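Local structure of GphF Dehydratase 1 (Archangium violaceum, 6MBF) at residues D45-V49 / P84-A89; Q140-L144 / R174-I180; E218-F224 / D255-H260. The protein probably dehydrates the growing polyketide chain and shifts the position of its new double bond during gephyronic acid biosynthesis. All coordinates share one frame. Residue numbers count along the deposited sequence, not the author numbering.

Contact 1 (D45-V49 / P84-A89)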
loop_
_atom_site.group_PDB
_atom_site.type_symbol
_atom_site.label_atom_id
_atom_site.label_comp_id
_atom_site.label_asym_id
_atom_site.label_seq_id
_atom_site.Cartn_x
_atom_site.Cartn_y
_atom_site.Cartn_z
ATOM N N ASP A 45 -9.730 12.646 -11.632
ATOM C CA ASP A 45 -10.896 13.099 -10.871
ATOM C C ASP A 45 -11.767 11.965 -10.329
ATOM O O ASP A 45 -12.814 12.244 -9.727
ATOM C CB ASP A 45 -11.780 14.055 -11.685
ATOM C CG ASP A 45 -11.092 15.382 -11.964
ATOM O OD1 ASP A 45 -10.156 15.737 -11.216
ATOM O OD2 ASP A 45 -11.485 16.069 -12.929
ATOM N N ALA A 46 -11.385 10.708 -10.510
ATOM C CA ALA A 46 -12.113 9.594 -9.922
ATOM C C ALA A 46 -11.462 9.203 -8.605
ATOM O O ALA A 46 -10.236 9.268 -8.466
ATOM C CB ALA A 46 -12.128 8.394 -10.871
ATOM N N ILE A 47 -12.285 8.815 -7.634
ATOM C CA ILE A 47 -11.754 8.281 -6.383
ATOM C C ILE A 47 -11.242 6.871 -6.647
ATOM O O ILE A 47 -12.012 5.988 -7.037
ATOM C CB ILE A 47 -12.825 8.271 -5.287
ATOM C CG1 ILE A 47 -13.415 9.665 -5.086
ATOM C CG2 ILE A 47 -12.232 7.727 -3.979
ATOM C CD1 ILE A 47 -14.739 9.656 -4.333
ATOM N N VAL A 48 -9.944 6.652 -6.434
ATOM C CA VAL A 48 -9.301 5.373 -6.738
ATOM C C VAL A 48 -8.670 4.826 -5.461
ATOM O O VAL A 48 -7.819 5.482 -4.849
ATOM C CB VAL A 48 -8.239 5.510 -7.845
ATOM C CG1 VAL A 48 -7.525 4.178 -8.063
ATOM C CG2 VAL A 48 -8.855 6.005 -9.146
ATOM N N VAL A 49 -9.083 3.623 -5.065
ATOM C CA VAL A 49 -8.540 3.002 -3.862
ATOM C C VAL A 49 -7.049 2.753 -4.051
ATOM O O VAL A 49 -6.627 2.161 -5.050
ATOM C CB VAL A 49 -9.313 1.707 -3.564
ATOM C CG1 VAL A 49 -8.585 0.830 -2.524
ATOM C CG2 VAL A 49 -10.750 2.049 -3.134
ATOM N N PRO A 84 -8.219 -1.247 -11.126
ATOM C CA PRO A 84 -8.425 -0.304 -10.029
ATOM C C PRO A 84 -9.837 -0.428 -9.483
ATOM O O PRO A 84 -10.766 -0.862 -10.176
ATOM C CB PRO A 84 -8.191 1.061 -10.686
ATOM C CG PRO A 84 -8.543 0.846 -12.111
ATOM C CD PRO A 84 -8.149 -0.572 -12.433
ATOM N N LEU A 85 -9.986 -0.067 -8.215
ATOM C CA LEU A 85 -11.288 0.026 -7.575
ATOM C C LEU A 85 -11.658 1.506 -7.526
ATOM O O LEU A 85 -11.051 2.290 -6.784
ATOM C CB LEU A 85 -11.271 -0.607 -6.183
ATOM C CG LEU A 85 -12.545 -0.436 -5.343
ATOM C CD1 LEU A 85 -13.774 -0.796 -6.154
ATOM C CD2 LEU A 85 -12.470 -1.285 -4.075
ATOM N N VAL A 86 -12.620 1.889 -8.345
ATOM C CA VAL A 86 -13.116 3.257 -8.363
ATOM C C VAL A 86 -14.331 3.316 -7.459
ATOM O O VAL A 86 -15.271 2.526 -7.620
ATOM C CB VAL A 86 -13.471 3.697 -9.791
ATOM C CG1 VAL A 86 -14.040 5.103 -9.779
ATOM C CG2 VAL A 86 -12.254 3.595 -10.708
ATOM N N LEU A 87 -14.307 4.232 -6.497
ATOM C CA LEU A 87 -15.438 4.492 -5.622
ATOM C C LEU A 87 -16.170 5.740 -6.095
ATOM O O LEU A 87 -15.542 6.729 -6.481
ATOM C CB LEU A 87 -14.982 4.699 -4.174
ATOM C CG LEU A 87 -14.259 3.524 -3.509
ATOM C CD1 LEU A 87 -13.718 3.981 -2.158
ATOM C CD2 LEU A 87 -15.180 2.300 -3.363
ATOM N N ARG A 88 -17.498 5.699 -6.062
ATOM C CA ARG A 88 -18.272 6.931 -6.143
ATOM C C ARG A 88 -18.491 7.451 -4.728
ATOM O O ARG A 88 -18.875 6.688 -3.836
ATOM C CB ARG A 88 -19.616 6.713 -6.840
ATOM C CG ARG A 88 -19.550 5.882 -8.097
ATOM C CD ARG A 88 -18.671 6.479 -9.186
ATOM N NE ARG A 88 -18.701 5.622 -10.377
ATOM C CZ ARG A 88 -17.870 5.741 -11.410
ATOM N NH1 ARG A 88 -16.937 6.681 -11.414
ATOM N NH2 ARG A 88 -17.966 4.907 -12.440
ATOM N N ALA A 89 -18.223 8.740 -4.525
ATOM C CA ALA A 89 -18.258 9.366 -3.205
ATOM C C ALA A 89 -19.471 8.927 -2.399
ATOM O O ALA A 89 -20.615 9.070 -2.845
ATOM C CB ALA A 89 -18.260 10.885 -3.359
HETATM O O HOH W 1 -15.025 8.513 -8.377
HETATM O O HOH W 2 -7.405 0.239 -6.762
#

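Contact 2 (Q140-L144 / R174-I180)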
loop_
_atom_site.group_PDB
_atom_site.type_symbol
_atom_site.label_atom_id
_atom_site.label_comp_id
_atom_site.label_asym_id
_atom_site.label_seq_id
_atom_site.Cartn_x
_atom_site.Cartn_y
_atom_site.Cartn_z
ATOM N N GLN A 140 20.958 -1.995 7.465
ATOM C CA GLN A 140 20.773 -0.824 8.308
ATOM C C GLN A 140 20.457 0.391 7.450
ATOM O O GLN A 140 20.750 0.429 6.250
ATOM C CB GLN A 140 22.017 -0.542 9.164
ATOM C CG GLN A 140 23.296 -0.275 8.367
ATOM C CD GLN A 140 23.988 -1.549 7.894
ATOM O OE1 GLN A 140 23.341 -2.504 7.463
ATOM N NE2 GLN A 140 25.316 -1.564 7.979
ATOM N N LEU A 141 19.840 1.382 8.083
ATOM C CA LEU A 141 19.562 2.652 7.435
ATOM C C LEU A 141 20.878 3.321 7.051
ATOM O O LEU A 141 21.731 3.541 7.926
ATOM C CB LEU A 141 18.750 3.558 8.359
ATOM C CG LEU A 141 18.308 4.889 7.756
ATOM C CD1 LEU A 141 17.166 4.683 6.764
ATOM C CD2 LEU A 141 17.921 5.882 8.848
ATOM N N PRO A 142 21.098 3.634 5.777
ATOM C CA PRO A 142 22.376 4.233 5.375
ATOM C C PRO A 142 22.502 5.668 5.853
ATOM O O PRO A 142 21.522 6.348 6.147
ATOM C CB PRO A 142 22.339 4.162 3.843
ATOM C CG PRO A 142 20.910 4.062 3.496
ATOM C CD PRO A 142 20.232 3.335 4.623
ATOM N N ARG A 143 23.748 6.124 5.941
ATOM C CA ARG A 143 24.042 7.532 6.189
ATOM C C ARG A 143 24.219 8.155 4.814
ATOM O O ARG A 143 25.318 8.205 4.266
ATOM C CB ARG A 143 25.271 7.680 7.078
ATOM C CG ARG A 143 25.614 6.407 7.874
ATOM C CD ARG A 143 26.387 6.709 9.181
ATOM N NE ARG A 143 27.456 7.665 8.926
ATOM C CZ ARG A 143 28.447 7.958 9.767
ATOM N NH1 ARG A 143 28.533 7.381 10.967
ATOM N NH2 ARG A 143 29.360 8.854 9.404
ATOM N N LEU A 144 23.103 8.600 4.235
ATOM C CA LEU A 144 23.073 8.981 2.828
ATOM C C LEU A 144 23.770 10.308 2.568
ATOM O O LEU A 144 24.369 10.489 1.498
ATOM C CB LEU A 144 21.622 9.052 2.345
ATOM C CG LEU A 144 21.386 8.751 0.866
ATOM C CD1 LEU A 144 21.832 7.335 0.548
ATOM C CD2 LEU A 144 19.919 8.937 0.536
ATOM N N ARG A 174 17.816 12.917 -1.026
ATOM C CA ARG A 174 18.148 12.003 -2.105
ATOM C C ARG A 174 19.626 12.081 -2.460
ATOM O O ARG A 174 20.308 13.079 -2.207
ATOM C CB ARG A 174 17.302 12.283 -3.350
ATOM C CG ARG A 174 17.580 13.620 -4.027
ATOM C CD ARG A 174 16.814 13.722 -5.350
ATOM N NE ARG A 174 17.126 12.611 -6.254
ATOM C CZ ARG A 174 16.400 12.283 -7.320
ATOM N NH1 ARG A 174 15.310 12.978 -7.623
ATOM N NH2 ARG A 174 16.755 11.253 -8.082
ATOM N N ARG A 175 20.110 10.992 -3.046
ATOM C CA ARG A 175 21.461 10.927 -3.594
ATOM C C ARG A 175 21.436 9.894 -4.706
ATOM O O ARG A 175 21.182 8.715 -4.443
ATOM C CB ARG A 175 22.480 10.551 -2.519
ATOM C CG ARG A 175 23.827 10.131 -3.072
ATOM C CD ARG A 175 24.781 11.304 -3.184
ATOM N NE ARG A 175 25.138 11.849 -1.878
ATOM C CZ ARG A 175 26.142 12.695 -1.673
ATOM N NH1 ARG A 175 26.897 13.086 -2.689
ATOM N NH2 ARG A 175 26.398 13.147 -0.452
ATOM N N GLY A 176 21.665 10.326 -5.943
ATOM C CA GLY A 176 21.423 9.423 -7.062
ATOM C C GLY A 176 19.972 8.964 -7.092
ATOM O O GLY A 176 19.039 9.763 -6.950
ATOM N N ARG A 177 19.772 7.660 -7.280
ATOM C CA ARG A 177 18.443 7.059 -7.298
ATOM C C ARG A 177 18.034 6.506 -5.937
ATOM O O ARG A 177 17.099 5.696 -5.862
ATOM C CB ARG A 177 18.369 5.936 -8.339
ATOM C CG ARG A 177 18.601 6.355 -9.774
ATOM C CD ARG A 177 18.170 5.246 -10.722
ATOM N NE ARG A 177 18.959 4.031 -10.561
ATOM C CZ ARG A 177 20.130 3.817 -11.158
ATOM N NH1 ARG A 177 20.648 4.741 -11.967
ATOM N NH2 ARG A 177 20.779 2.679 -10.956
ATOM N N GLU A 178 18.712 6.918 -4.869
ATOM C CA GLU A 178 18.393 6.490 -3.519
ATOM C C GLU A 178 17.915 7.667 -2.685
ATOM O O GLU A 178 18.214 8.834 -2.967
ATOM C CB GLU A 178 19.607 5.835 -2.850
ATOM C CG GLU A 178 20.085 4.598 -3.580
ATOM C CD GLU A 178 21.122 3.804 -2.796
ATOM O OE1 GLU A 178 21.194 3.968 -1.556
ATOM O OE2 GLU A 178 21.858 3.009 -3.431
ATOM N N ALA A 179 17.144 7.348 -1.646
ATOM C CA ALA A 179 16.639 8.384 -0.761
ATOM C C ALA A 179 16.399 7.793 0.616
ATOM O O ALA A 179 16.209 6.586 0.774
ATOM C CB ALA A 179 15.348 9.013 -1.295
ATOM N N ILE A 180 16.404 8.669 1.615
ATOM C CA ILE A 180 15.922 8.338 2.948
ATOM C C ILE A 180 14.841 9.340 3.312
ATOM O O ILE A 180 15.035 10.556 3.174
ATOM C CB ILE A 180 17.046 8.332 3.994
ATOM C CG1 ILE A 180 17.986 7.160 3.730
ATOM C CG2 ILE A 180 16.458 8.237 5.399
ATOM C CD1 ILE A 180 19.177 7.199 4.598
#

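Contact 3 (E218-F224 / D255-H260)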
loop_
_atom_site.group_PDB
_atom_site.type_symbol
_atom_site.label_atom_id
_atom_site.label_comp_id
_atom_site.label_asym_id
_atom_site.label_seq_id
_atom_site.Cartn_x
_atom_site.Cartn_y
_atom_site.Cartn_z
ATOM N N GLU A 218 10.644 13.860 -14.372
ATOM C CA GLU A 218 9.628 13.708 -15.401
ATOM C C GLU A 218 8.267 14.094 -14.834
ATOM O O GLU A 218 8.099 14.286 -13.626
ATOM C CB GLU A 218 9.625 12.282 -15.980
ATOM C CG GLU A 218 9.522 11.155 -14.960
ATOM C CD GLU A 218 9.692 9.787 -15.601
ATOM O OE1 GLU A 218 10.643 9.064 -15.240
ATOM O OE2 GLU A 218 8.880 9.435 -16.482
ATOM N N SER A 219 7.292 14.208 -15.734
ATOM C CA SER A 219 6.012 14.824 -15.402
ATOM C C SER A 219 5.173 13.939 -14.487
ATOM O O SER A 219 5.183 12.710 -14.588
ATOM C CB SER A 219 5.226 15.125 -16.683
ATOM O OG SER A 219 3.889 15.517 -16.401
ATOM N N HIS A 220 4.405 14.583 -13.611
ATOM C CA HIS A 220 3.430 13.876 -12.795
ATOM C C HIS A 220 2.071 13.745 -13.479
ATOM O O HIS A 220 1.144 13.187 -12.881
ATOM C CB HIS A 220 3.278 14.566 -11.430
ATOM C CG HIS A 220 2.599 15.896 -11.495
ATOM N ND1 HIS A 220 3.066 16.934 -12.271
ATOM C CD2 HIS A 220 1.485 16.359 -10.876
ATOM C CE1 HIS A 220 2.271 17.979 -12.129
ATOM N NE2 HIS A 220 1.305 17.657 -11.287
ATOM N N ARG A 221 1.925 14.225 -14.716
ATOM C CA ARG A 221 0.750 13.863 -15.498
ATOM C C ARG A 221 0.851 12.400 -15.929
ATOM O O ARG A 221 1.945 11.876 -16.145
ATOM C CB ARG A 221 0.606 14.772 -16.725
ATOM C CG ARG A 221 -0.776 14.692 -17.372
ATOM C CD ARG A 221 -0.922 15.576 -18.610
ATOM N NE ARG A 221 -0.475 14.912 -19.834
ATOM C CZ ARG A 221 -1.113 13.899 -20.418
ATOM N NH1 ARG A 221 -2.227 13.409 -19.890
ATOM N NH2 ARG A 221 -0.631 13.364 -21.529
ATOM N N GLU A 222 -0.310 11.737 -16.054
ATOM C CA GLU A 222 -0.376 10.287 -16.237
ATOM C C GLU A 222 0.448 9.628 -15.134
ATOM O O GLU A 222 1.470 8.983 -15.419
ATOM C CB GLU A 222 0.147 9.858 -17.611
ATOM C CG GLU A 222 -0.328 10.701 -18.777
ATOM C CD GLU A 222 0.620 10.613 -19.959
ATOM O OE1 GLU A 222 1.355 11.593 -20.223
ATOM O OE2 GLU A 222 0.648 9.548 -20.611
ATOM N N PRO A 223 0.030 9.757 -13.878
ATOM C CA PRO A 223 0.941 9.474 -12.763
ATOM C C PRO A 223 1.197 7.988 -12.580
ATOM O O PRO A 223 0.380 7.137 -12.942
ATOM C CB PRO A 223 0.200 10.057 -11.558
ATOM C CG PRO A 223 -1.239 9.900 -11.923
ATOM C CD PRO A 223 -1.305 10.166 -13.403
ATOM N N PHE A 224 2.357 7.688 -11.999
ATOM C CA PHE A 224 2.723 6.306 -11.728
ATOM C C PHE A 224 1.813 5.698 -10.669
ATOM O O PHE A 224 1.475 6.341 -9.670
ATOM C CB PHE A 224 4.181 6.225 -11.278
ATOM C CG PHE A 224 5.160 6.533 -12.375
ATOM C CD1 PHE A 224 5.554 5.543 -13.271
ATOM C CD2 PHE A 224 5.662 7.814 -12.534
ATOM C CE1 PHE A 224 6.444 5.832 -14.298
ATOM C CE2 PHE A 224 6.551 8.105 -13.561
ATOM C CZ PHE A 224 6.939 7.119 -14.438
ATOM N N ASP A 255 14.580 10.649 -20.137
ATOM C CA ASP A 255 13.577 11.651 -20.470
ATOM C C ASP A 255 12.246 11.348 -19.793
ATOM O O ASP A 255 11.792 12.108 -18.935
ATOM C CB ASP A 255 13.415 11.732 -22.000
ATOM C CG ASP A 255 12.226 12.590 -22.423
ATOM O OD1 ASP A 255 11.591 12.257 -23.444
ATOM O OD2 ASP A 255 11.913 13.585 -21.736
ATOM N N HIS A 256 11.639 10.212 -20.125
ATOM C CA HIS A 256 10.264 9.949 -19.728
ATOM C C HIS A 256 10.070 8.443 -19.746
ATOM O O HIS A 256 10.433 7.791 -20.728
ATOM C CB HIS A 256 9.293 10.655 -20.685
ATOM C CG HIS A 256 7.851 10.465 -20.348
ATOM N ND1 HIS A 256 7.136 11.381 -19.601
ATOM C CD2 HIS A 256 6.981 9.479 -20.670
ATOM C CE1 HIS A 256 5.890 10.962 -19.476
ATOM N NE2 HIS A 256 5.770 9.811 -20.113
ATOM N N ASN A 257 9.531 7.891 -18.662
ATOM C CA ASN A 257 9.388 6.450 -18.533
ATOM C C ASN A 257 7.930 6.064 -18.325
ATOM O O ASN A 257 7.161 6.784 -17.682
ATOM C CB ASN A 257 10.227 5.919 -17.363
ATOM C CG ASN A 257 11.708 6.090 -17.591
ATOM O OD1 ASN A 257 12.342 5.277 -18.269
ATOM N ND2 ASN A 257 12.272 7.157 -17.038
ATOM N N GLN A 258 7.554 4.907 -18.872
ATOM C CA GLN A 258 6.242 4.346 -18.575
ATOM C C GLN A 258 6.246 3.530 -17.292
ATOM O O GLN A 258 5.183 3.361 -16.683
ATOM C CB GLN A 258 5.752 3.464 -19.725
ATOM C CG GLN A 258 5.385 4.238 -20.978
ATOM C CD GLN A 258 4.352 5.319 -20.715
ATOM O OE1 GLN A 258 3.293 5.061 -20.136
ATOM N NE2 GLN A 258 4.659 6.541 -21.134
ATOM N N THR A 259 7.406 3.019 -16.876
ATOM C CA THR A 259 7.492 2.176 -15.694
ATOM C C THR A 259 8.728 2.521 -14.879
ATOM O O THR A 259 9.725 3.037 -15.401
ATOM C CB THR A 259 7.540 0.678 -16.038
ATOM O OG1 THR A 259 8.693 0.415 -16.848
ATOM C CG2 THR A 259 6.285 0.245 -16.781
ATOM N N HIS A 260 8.641 2.228 -13.582
ATOM C CA HIS A 260 9.775 2.248 -12.670
ATOM C C HIS A 260 9.649 1.059 -11.732
ATOM O O HIS A 260 8.564 0.491 -11.562
ATOM C CB HIS A 260 9.850 3.535 -11.840
ATOM C CG HIS A 260 10.408 4.703 -12.580
ATOM N ND1 HIS A 260 11.759 4.875 -12.779
ATOM C CD2 HIS A 260 9.803 5.774 -13.147
ATOM C CE1 HIS A 260 11.965 5.995 -13.448
ATOM N NE2 HIS A 260 10.793 6.559 -13.685
HETATM O O HOH W 3 7.931 14.062 -18.494
HETATM O O HOH W 4 2.971 8.528 -20.746
#

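Contact 1 (D45-V49 / P84-A89)
Val49 lies at the apolar centre, its CG2 resting 3.8 Å from Leu85 CG and 3.7 Å from Leu87 CD1. Leu38 packs against Val49 and Leu87, and Tyr54 of helix 52-65 against Val49 and Leu85. Ile47, on the same face as Leu87, brings CG2 to 4.1 Å from Leu87 CB and extends CD1 to 3.9 Å from Ala89 CB. The other face carries Val48 and Val86, with CG2 atoms 4.4 Å apart; Val48 CG1 meets Pro84 CB at 4.1 Å, and Ala46 CB meets Val86 CG1 at 4.0 Å. Strand 46-48 is the middle strand of a small antiparallel sheet, between 42-43 and the short, weakly bonded 86-87; after it the chain enters helix 52-65 of the first hotdog unit. Val48 and Val86 are a non-hydrogen-bonded pair flanked by two backbone bonds, Leu87 N to Ile47 O and Val49 N to Leu85 O, both 2.9 Å. The touching parts run 113° apart end to end, so direct pairing is short and water bridges the backbone on either side: one links Ile47 N (2.9 Å) to Leu87 O (2.7 Å), the other Leu85 N (3.0 Å) to Val49 O (2.7 Å). Val48 O is hydrogen-bonded to the His41 side chain.

Contact 2 (Q140-L144 / R174-I180)
Arg174, next to last in strand 169-175, points away from the loop 140-144; its NH2 donates to Gly176 O at 3.0 Å. Arg175 faces the loop, placing CB 4.0 Å from Leu144 CG, while its NH2 reaches the carbonyl of Asp145. Gly176 follows with a positive phi of 59°. Glu178 starts the return strand, its carbonyl O 3.9 Å from Leu144 CD2 and its carboxylate in a salt bridge with Arg247 and a hydrogen bond with His245. Ala179 CA lies 3.6 Å from Leu144 CD2. Ile180 meets all three apolar side chains of the loop, CD1 touching Pro142 CG (3.7 Å) and Leu144 CB (3.8 Å) and CG2 touching Leu141 CD1 (3.9 Å); CD1 also sits tightly against Pro142 O at 2.9 Å. No hydrogen bond crosses. Two backbone bonds, Arg175 N to Glu178 O (2.9 Å) and Glu178 N to Arg175 O (3.1 Å), define a beta hairpin with a two-residue type II' loop, overlaid by an irregular loop near the end of the hotdog sheet.

Contact 3 (E218-F224 / D255-H260)
In the second hotdog unit, the loop between helix 200-214 and strand 224-234 is joined to the start of strand 259-267 through a carboxylate, that of Glu218, enclosed by donors. Its OE1 accepts from His260 NE2 (3.0 Å) and from Asn257 ND2 (3.1 Å), and its OE2 from the backbone Asn257 N (2.7 Å); all three bonds are nearly straight. OE2 also lies over one face of the His256 ring and forms a salt bridge with Arg284, whose guanidinium further bonds the carbonyls of Ser219, Glu222 and Asn257. Asn257 is itself held by Ser253, whose N bonds OD1. Next to the carboxylate, the edge of His260 meets the face of Phe224 in an offset edge-to-face pair, with centroids 5.1 Å apart and planes at 63°, and Phe224 CZ comes within 3.3 Å of Asn257 O. Farther out, water takes over: one molecule links Ser219 N (2.8 Å) with His256 ND1 (3.0 Å), and another joins Glu222 OE2 (2.5 Å), His256 NE2 (3.1 Å) and Gln258 NE2 (2.6 Å). Three donors within the contact and the positive charge of Arg284 are consistent with an ionised Glu218, and its bond to His260 requires a proton on NE2.

How the contacts relate
The three contacts follow one another along the chain without overlap. Contact 1 lies in the first hotdog unit, on a separate three-stranded sheet; contacts 2 and 3 lie in the second and share the long antiparallel sheet, where strand 241-248 separates strand 178-184 of contact 2 from strand 259-267 of contact 3. This division matches the double hotdog of polyketide synthase dehydratases. Centres lie about 33 Å apart for contacts 1 and 2, on opposite sides of the chain's centre, about 21 Å for 1 and 3 and about 22 Å for 2 and 3. None touch. A bound magnesium ion lies about 6 Å from the Val48 side chain and about 9 Å from that of Phe224.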